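Local coordinates for periplasmic binding protein (PDB 4LJS), which probably captures a metal-chelate-type ligand outside the cytoplasmic membrane and passes it to a membrane transporter, as other periplasmic binding proteins of this family do, at residues A[30-35]-A[144-149]; A[90-95]-A[104-109]; A[115-118]-A[122-125]. All blocks are in the same frame, centred on the assembly; numbering follows the deposited sequence. Where two conformers were deposited one is given.

Contact 1 of 3, residues A[30-35]-A[144-149]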
loop_
_atom_site.group_PDB
_atom_site.type_symbol
_atom_site.label_atom_id
_atom_site.label_comp_id
_atom_site.label_asym_id
_atom_site.label_seq_id
_atom_site.Cartn_x
_atom_site.Cartn_y
_atom_site.Cartn_z
ATOM N N VAL A 30 9.494 13.467 8.720
ATOM C CA VAL A 30 8.263 14.193 8.974
ATOM C C VAL A 30 7.822 14.883 7.686
ATOM O O VAL A 30 6.634 15.075 7.442
ATOM C CB VAL A 30 8.415 15.190 10.149
ATOM C CG1 VAL A 30 8.611 14.426 11.450
ATOM C CG2 VAL A 30 9.581 16.130 9.915
ATOM N N ARG A 31 8.798 15.236 6.858
ATOM C CA ARG A 31 8.543 15.770 5.529
ATOM C C ARG A 31 9.629 15.289 4.578
ATOM O O ARG A 31 10.664 14.774 5.007
ATOM C CB ARG A 31 8.504 17.304 5.540
ATOM C CG ARG A 31 7.267 17.877 6.198
ATOM C CD ARG A 31 7.129 19.377 5.983
ATOM N NE ARG A 31 5.859 19.851 6.530
ATOM C CZ ARG A 31 5.368 21.077 6.368
ATOM N NH1 ARG A 31 6.035 21.991 5.667
ATOM N NH2 ARG A 31 4.200 21.386 6.910
ATOM N N ARG A 32 9.389 15.456 3.286
ATOM C CA ARG A 32 10.386 15.127 2.284
ATOM C C ARG A 32 11.657 15.913 2.589
ATOM O O ARG A 32 11.635 17.142 2.666
ATOM C CB ARG A 32 9.858 15.466 0.892
ATOM C CG ARG A 32 10.711 14.973 -0.257
ATOM C CD ARG A 32 10.049 15.336 -1.580
ATOM N NE ARG A 32 10.930 15.126 -2.722
ATOM C CZ ARG A 32 11.789 16.034 -3.176
ATOM N NH1 ARG A 32 12.554 15.761 -4.225
ATOM N NH2 ARG A 32 11.884 17.215 -2.577
ATOM N N GLY A 33 12.753 15.196 2.811
ATOM C CA GLY A 33 14.033 15.820 3.087
ATOM C C GLY A 33 14.224 16.244 4.531
ATOM O O GLY A 33 15.209 16.905 4.860
ATOM N N GLU A 34 13.285 15.869 5.396
ATOM C CA GLU A 34 13.383 16.203 6.817
ATOM C C GLU A 34 13.351 14.953 7.701
ATOM O O GLU A 34 12.290 14.540 8.169
ATOM C CB GLU A 34 12.285 17.196 7.217
ATOM C CG GLU A 34 12.481 18.595 6.613
ATOM C CD GLU A 34 11.345 19.548 6.948
ATOM O OE1 GLU A 34 10.610 19.286 7.924
ATOM O OE2 GLU A 34 11.179 20.554 6.229
ATOM N N PRO A 35 14.528 14.345 7.928
ATOM C CA PRO A 35 14.607 13.083 8.668
ATOM C C PRO A 35 14.638 13.274 10.178
ATOM O O PRO A 35 15.070 14.311 10.683
ATOM C CB PRO A 35 15.945 12.498 8.203
ATOM C CG PRO A 35 16.799 13.719 7.948
ATOM C CD PRO A 35 15.851 14.786 7.438
ATOM N N GLY A 144 4.336 12.844 0.062
ATOM C CA GLY A 144 3.840 13.752 -0.958
ATOM C C GLY A 144 4.128 13.293 -2.370
ATOM O O GLY A 144 5.065 12.526 -2.606
ATOM N N ALA A 145 3.324 13.782 -3.312
ATOM C CA ALA A 145 3.405 13.358 -4.709
ATOM C C ALA A 145 4.560 14.002 -5.479
ATOM O O ALA A 145 4.915 13.535 -6.564
ATOM C CB ALA A 145 2.080 13.624 -5.421
ATOM N N GLN A 146 5.145 15.061 -4.921
ATOM C CA GLN A 146 6.221 15.787 -5.598
ATOM C C GLN A 146 7.436 14.900 -5.888
ATOM O O GLN A 146 8.179 15.148 -6.831
ATOM C CB GLN A 146 6.637 17.036 -4.810
ATOM C CG GLN A 146 7.284 16.757 -3.461
ATOM C CD GLN A 146 6.272 16.560 -2.342
ATOM O OE1 GLN A 146 5.115 16.220 -2.585
ATOM N NE2 GLN A 146 6.709 16.781 -1.106
ATOM N N SER A 147 7.631 13.868 -5.074
ATOM C CA SER A 147 8.687 12.893 -5.321
ATOM C C SER A 147 8.096 11.634 -5.950
ATOM O O SER A 147 6.939 11.297 -5.704
ATOM C CB SER A 147 9.415 12.540 -4.020
ATOM O OG SER A 147 8.521 12.007 -3.054
ATOM N N ALA A 148 8.887 10.951 -6.771
ATOM C CA ALA A 148 8.456 9.698 -7.376
ATOM C C ALA A 148 8.299 8.622 -6.302
ATOM O O ALA A 148 9.212 8.373 -5.517
ATOM C CB ALA A 148 9.440 9.256 -8.441
ATOM N N LEU A 149 7.126 8.003 -6.258
ATOM C CA LEU A 149 6.854 6.938 -5.302
ATOM C C LEU A 149 7.267 5.597 -5.910
ATOM O O LEU A 149 6.966 5.309 -7.073
ATOM C CB LEU A 149 5.381 6.969 -4.913
ATOM C CG LEU A 149 4.997 8.341 -4.339
ATOM C CD1 LEU A 149 3.510 8.443 -4.046
ATOM C CD2 LEU A 149 5.820 8.662 -3.086
#

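Contact 2 of 3, residues A[90-95]-A[104-109]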
loop_
_atom_site.group_PDB
_atom_site.type_symbol
_atom_site.label_atom_id
_atom_site.label_comp_id
_atom_site.label_asym_id
_atom_site.label_seq_id
_atom_site.Cartn_x
_atom_site.Cartn_y
_atom_site.Cartn_z
ATOM N N ILE A 90 -7.974 -6.971 17.074
ATOM C CA ILE A 90 -7.557 -5.613 17.418
ATOM C C ILE A 90 -8.670 -4.901 18.179
ATOM O O ILE A 90 -9.785 -4.771 17.675
ATOM C CB ILE A 90 -7.156 -4.817 16.165
ATOM C CG1 ILE A 90 -5.950 -5.483 15.487
ATOM C CG2 ILE A 90 -6.825 -3.363 16.511
ATOM C CD1 ILE A 90 -5.658 -4.918 14.105
ATOM N N PRO A 91 -8.375 -4.475 19.420
ATOM C CA PRO A 91 -9.329 -3.807 20.314
ATOM C C PRO A 91 -9.990 -2.547 19.723
ATOM O O PRO A 91 -11.212 -2.442 19.766
ATOM C CB PRO A 91 -8.467 -3.444 21.526
ATOM C CG PRO A 91 -7.382 -4.471 21.530
ATOM C CD PRO A 91 -7.080 -4.723 20.082
ATOM N N TYR A 92 -9.211 -1.610 19.190
ATOM C CA TYR A 92 -9.783 -0.361 18.679
ATOM C C TYR A 92 -9.626 -0.259 17.170
ATOM O O TYR A 92 -8.505 -0.241 16.664
ATOM C CB TYR A 92 -9.112 0.858 19.325
ATOM C CG TYR A 92 -9.283 0.994 20.827
ATOM C CD1 TYR A 92 -10.391 1.643 21.368
ATOM C CD2 TYR A 92 -8.323 0.497 21.703
ATOM C CE1 TYR A 92 -10.549 1.781 22.760
ATOM C CE2 TYR A 92 -8.467 0.626 23.089
ATOM C CZ TYR A 92 -9.579 1.273 23.612
ATOM O OH TYR A 92 -9.711 1.406 24.982
ATOM N N LYS A 93 -10.744 -0.163 16.457
ATOM C CA LYS A 93 -10.728 -0.064 14.993
ATOM C C LYS A 93 -11.420 1.194 14.461
ATOM O O LYS A 93 -11.096 1.670 13.378
ATOM C CB LYS A 93 -11.433 -1.271 14.363
ATOM C CG LYS A 93 -10.735 -2.611 14.496
ATOM C CD LYS A 93 -11.704 -3.712 14.057
ATOM C CE LYS A 93 -11.119 -5.101 14.230
ATOM N NZ LYS A 93 -11.143 -5.553 15.652
ATOM N N ASP A 94 -12.405 1.695 15.197
ATOM C CA ASP A 94 -13.261 2.776 14.710
ATOM C C ASP A 94 -12.530 4.122 14.639
ATOM O O ASP A 94 -11.853 4.522 15.597
ATOM C CB ASP A 94 -14.489 2.902 15.609
ATOM C CG ASP A 94 -15.626 3.639 14.942
ATOM O OD1 ASP A 94 -15.496 4.861 14.718
ATOM O OD2 ASP A 94 -16.662 2.999 14.657
ATOM N N LEU A 95 -12.690 4.821 13.511
ATOM C CA LEU A 95 -12.036 6.117 13.287
ATOM C C LEU A 95 -12.439 7.202 14.281
ATOM O O LEU A 95 -11.776 8.234 14.372
ATOM C CB LEU A 95 -12.287 6.627 11.865
ATOM C CG LEU A 95 -11.437 5.955 10.790
ATOM C CD1 LEU A 95 -11.919 6.368 9.400
ATOM C CD2 LEU A 95 -9.960 6.305 10.994
ATOM N N LEU A 104 -4.068 9.229 23.545
ATOM C CA LEU A 104 -3.403 9.441 24.826
ATOM C C LEU A 104 -3.842 8.389 25.857
ATOM O O LEU A 104 -3.011 7.819 26.559
ATOM C CB LEU A 104 -3.660 10.861 25.354
ATOM C CG LEU A 104 -2.821 11.978 24.704
ATOM C CD1 LEU A 104 -3.347 13.369 25.068
ATOM C CD2 LEU A 104 -1.350 11.849 25.079
HETATM N N MSE A 105 -5.148 8.140 25.925
HETATM C CA MSE A 105 -5.719 7.170 26.860
HETATM C C MSE A 105 -5.166 5.763 26.638
HETATM O O MSE A 105 -5.016 4.989 27.584
HETATM C CB MSE A 105 -7.254 7.163 26.757
HETATM C CG MSE A 105 -7.957 6.018 27.497
HETATM SE SE MSE A 105 -8.188 4.373 26.445
HETATM C CE MSE A 105 -9.290 5.097 24.998
HETATM N N MSE A 106 -4.863 5.446 25.382
HETATM C CA MSE A 106 -4.371 4.126 25.009
HETATM C C MSE A 106 -2.923 3.904 25.422
HETATM O O MSE A 106 -2.478 2.760 25.521
HETATM C CB MSE A 106 -4.473 3.947 23.495
HETATM C CG MSE A 106 -5.878 3.854 22.980
HETATM SE SE MSE A 106 -5.902 3.833 21.038
HETATM C CE MSE A 106 -7.803 4.231 20.821
ATOM N N LYS A 107 -2.191 5.002 25.611
ATOM C CA LYS A 107 -0.780 4.964 25.998
ATOM C C LYS A 107 0.061 4.089 25.074
ATOM O O LYS A 107 0.589 3.056 25.495
ATOM C CB LYS A 107 -0.627 4.502 27.458
ATOM C CG LYS A 107 -1.207 5.478 28.461
ATOM C CD LYS A 107 -0.914 5.070 29.897
ATOM C CE LYS A 107 0.572 5.143 30.209
ATOM N NZ LYS A 107 0.799 5.172 31.683
ATOM N N PRO A 108 0.182 4.493 23.806
ATOM C CA PRO A 108 0.989 3.689 22.888
ATOM C C PRO A 108 2.472 3.853 23.204
ATOM O O PRO A 108 2.866 4.853 23.812
ATOM C CB PRO A 108 0.689 4.324 21.534
ATOM C CG PRO A 108 0.448 5.774 21.870
ATOM C CD PRO A 108 -0.302 5.737 23.175
ATOM N N ASP A 109 3.285 2.883 22.803
ATOM C CA ASP A 109 4.724 3.065 22.863
ATOM C C ASP A 109 5.298 3.165 21.442
ATOM O O ASP A 109 6.458 3.508 21.250
ATOM C CB ASP A 109 5.418 1.988 23.735
ATOM C CG ASP A 109 5.179 0.564 23.246
ATOM O OD1 ASP A 109 4.558 0.373 22.176
ATOM O OD2 ASP A 109 5.634 -0.373 23.941
#

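Contact 3 of 3, residues A[115-118]-A[122-125]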
loop_
_atom_site.group_PDB
_atom_site.type_symbol
_atom_site.label_atom_id
_atom_site.label_comp_id
_atom_site.label_asym_id
_atom_site.label_seq_id
_atom_site.Cartn_x
_atom_site.Cartn_y
_atom_site.Cartn_z
ATOM N N LYS A 115 2.504 10.895 6.992
ATOM C CA LYS A 115 2.971 12.258 7.248
ATOM C C LYS A 115 1.896 13.113 7.924
ATOM O O LYS A 115 2.175 13.820 8.893
ATOM C CB LYS A 115 3.427 12.915 5.938
ATOM C CG LYS A 115 3.596 14.442 5.985
ATOM C CD LYS A 115 3.932 14.977 4.592
ATOM C CE LYS A 115 2.975 16.076 4.151
ATOM N NZ LYS A 115 3.022 16.293 2.670
ATOM N N SER A 116 0.666 13.027 7.424
ATOM C CA SER A 116 -0.441 13.829 7.947
ATOM C C SER A 116 -0.934 13.377 9.324
ATOM O O SER A 116 -1.657 14.108 9.993
ATOM C CB SER A 116 -1.617 13.811 6.967
ATOM O OG SER A 116 -2.166 12.501 6.889
ATOM N N THR A 117 -0.562 12.174 9.741
ATOM C CA THR A 117 -1.037 11.650 11.020
ATOM C C THR A 117 -0.433 12.397 12.213
ATOM O O THR A 117 -1.066 12.528 13.263
ATOM C CB THR A 117 -0.706 10.150 11.182
ATOM O OG1 THR A 117 -1.091 9.432 10.005
ATOM C CG2 THR A 117 -1.425 9.561 12.388
ATOM N N PHE A 118 0.789 12.891 12.047
ATOM C CA PHE A 118 1.570 13.352 13.190
ATOM C C PHE A 118 1.843 14.853 13.206
ATOM O O PHE A 118 2.985 15.302 13.217
ATOM C CB PHE A 118 2.854 12.531 13.286
ATOM C CG PHE A 118 2.596 11.054 13.384
ATOM C CD1 PHE A 118 2.035 10.513 14.538
ATOM C CD2 PHE A 118 2.871 10.212 12.316
ATOM C CE1 PHE A 118 1.774 9.157 14.630
ATOM C CE2 PHE A 118 2.611 8.850 12.403
ATOM C CZ PHE A 118 2.068 8.322 13.566
HETATM N N MSE A 122 -3.725 16.478 14.300
HETATM C CA MSE A 122 -4.071 15.063 14.395
HETATM C C MSE A 122 -3.502 14.423 15.664
HETATM O O MSE A 122 -3.858 14.810 16.770
HETATM C CB MSE A 122 -3.575 14.306 13.153
HETATM C CG MSE A 122 -4.662 13.565 12.388
HETATM SE SE MSE A 122 -5.903 12.545 13.521
HETATM C CE MSE A 122 -7.254 12.181 12.164
ATOM N N LEU A 123 -2.599 13.461 15.500
ATOM C CA LEU A 123 -2.093 12.699 16.638
ATOM C C LEU A 123 -0.778 13.227 17.218
ATOM O O LEU A 123 -0.129 12.531 18.002
ATOM C CB LEU A 123 -1.954 11.216 16.276
ATOM C CG LEU A 123 -3.227 10.552 15.752
ATOM C CD1 LEU A 123 -3.039 9.037 15.666
ATOM C CD2 LEU A 123 -4.441 10.924 16.628
ATOM N N GLN A 124 -0.375 14.424 16.836
ATOM C CA GLN A 124 0.821 15.090 17.349
ATOM C C GLN A 124 2.145 14.567 16.867
ATOM O O GLN A 124 2.221 13.497 16.375
ATOM C CB GLN A 124 0.815 15.163 18.865
ATOM C CG GLN A 124 0.065 16.350 19.408
ATOM C CD GLN A 124 0.823 17.657 19.313
ATOM O OE1 GLN A 124 0.291 18.693 19.614
ATOM N NE2 GLN A 124 2.053 17.599 18.918
ATOM N N THR A 125 3.191 15.348 17.047
ATOM C CA THR A 125 4.510 15.100 16.451
ATOM C C THR A 125 5.362 14.018 17.139
ATOM O O THR A 125 5.085 13.636 18.279
ATOM C CB THR A 125 5.334 16.394 16.490
ATOM O OG1 THR A 125 5.551 16.764 17.856
ATOM C CG2 THR A 125 4.605 17.518 15.747
#

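Contact 1 of 3, residues A[30-35]-A[144-149]
Arg-32 reaches from the tip of a β hairpin to Gln-146 and Ser-147, which sit in the loop between strand 135-138 and helix 151-164, where Gly-144 to Ser-147 form a type I turn. The hairpin joins strands 19-29 and 34-40. Its end is a type II turn from Arg-31 to Glu-34, closed by Glu-34 N to Arg-31 O at 2.9 Å, and Arg-32 occupies its second position. CG stands anti to the backbone N (chi1 -171°) and the chain stays extended as far as NE, which carries the arginine straight across to the other loop. Starting at CB, the first neighbour is distant: Gln-146 NE2 at 4.0 Å. CD is held more closely, 3.6 Å from Gln-146 CG and 3.7 Å from Gln-146 NE2. One atom further on, NE lies 3.3 Å from Ser-147 CB, a carbon placed at the guanidinium edge and near its plane. Beyond NE the group swings across the line of the chain (chi4 -87°), and the arginine also touches a crystal neighbour. Gln-146 bends at chi2, and the two side chains slide past each other in opposite directions, amide and guanidinium planes 54° apart. The same loop is tied elsewhere through Gln-146 O, which accepts a hydrogen bond from Lys-213 NZ. The meeting is made by methylenes and NE, with no hydrogen bond or salt bridge between the two segments. Across these two loops the positive charge of Arg-32 is met by no carboxylate, and the contact probably orients it only loosely.

Contact 2 of 3, residues A[90-95]-A[104-109]
Met-aromatic contacts join Tyr-92 to Met-106, and less surely to Met-105, where the C-terminal end of helix 100-106 packs beside strand 67-71, an edge strand of the parallel four-stranded sheet. Both methionines are modelled as selenomethionine. The Met-106 chain is extended beyond CG and runs along the tyrosine in the opposite sense, laying its methyl over one ring face. CE stands 3.5 Å above the ring plane, displaced from the ring centre, with Tyr-92 CG its nearest ring atom at 3.6 Å. This is a CH-pi contact, CE being 3.8 Å from the ring centroid and 20° off its normal. Selenium follows behind, Met-106 SE lying 4.6 Å from the same centroid in an oblique position. Met-105, bent at chi2 and chi3, comes to the phenol end instead, SE 3.6 Å from Tyr-92 OH, but it was deposited in two conformers and that approach is doubtful. Tyr-97 meets the Tyr-92 ring edge-to-face, and the backbone of Tyr-92 is hydrogen-bonded to Val-68 and Gly-70 of strand 67-71. With an alanine here, the Met-106 methyl would probably lose the ring face it rests on, leaving a gap between loop and helix end. The loop beside the tyrosine is braced by its own lysine: Lys-93 NZ donates to Ile-90 O at 2.6 Å, approaching a carbonyl lone pair within the plane of the group.

Contact 3 of 3, residues A[115-118]-A[122-125]
With its CG2 anti to the backbone N (chi1 -48°, measured to OG1), Thr-117 sends this methyl alongside Leu-123, whose CG is anti to its own carbonyl carbon (chi1 -56°). The two side chains point the same way, and Thr-117 CG2 meets Leu-123 CD1 at 3.7 Å. Behind them the loop is pinned by one hydrogen bond, Leu-123 N to Thr-117 O at 2.9 Å. The threonine hydroxyl is engaged elsewhere, with Trp-114 N. Phe-118 meets the next carbonyl edge-on: Gln-124 O lies in the ring plane, 3.5 Å from Phe-118 CD1 and 3.3 Å from Phe-118 CB. Over one face of the same ring sits Thr-117 CB, and Val-136 and Ile-138 of strand 135-138 pack against the phenylalanine. Thr-125 CA rests 3.6 Å from Phe-118 O in a CA-H...O contact. Ser-116 OG is hydrogen-bonded to a glycerol, probably from the crystallisation liquor. The whole is a strand-to-helix connection at the C-terminal end of strand 110-113 of the parallel sheet, folded back on itself and ending in the N-cap of helix 126-130, where Thr-125 OG1 is hydrogen-bonded to Phe-128 N.

Contacts 1 and 3 touch directly: Val-30 O of the hairpin lies 3.4 Å from Lys-115 CG, and the centres are about 15 Å apart. Lys-115 also ties contact 3 toward the 144-149 loop, its NZ hydrogen-bonded to Leu-143 O and its N to Ser-142 OG. Contact 2 is likewise about 15 Å from contact 3 between centres, with nearest atoms about 6 Å apart; helix 100-106, whose end belongs to contact 2, reaches contact 3 through Val-103 on Leu-123 and Leu-100 on Gln-124. Contacts 1 and 2 stay about 27 Å apart between centres. The glycerol at Ser-116 may mark a pocket, but is no evidence of the natural ligand.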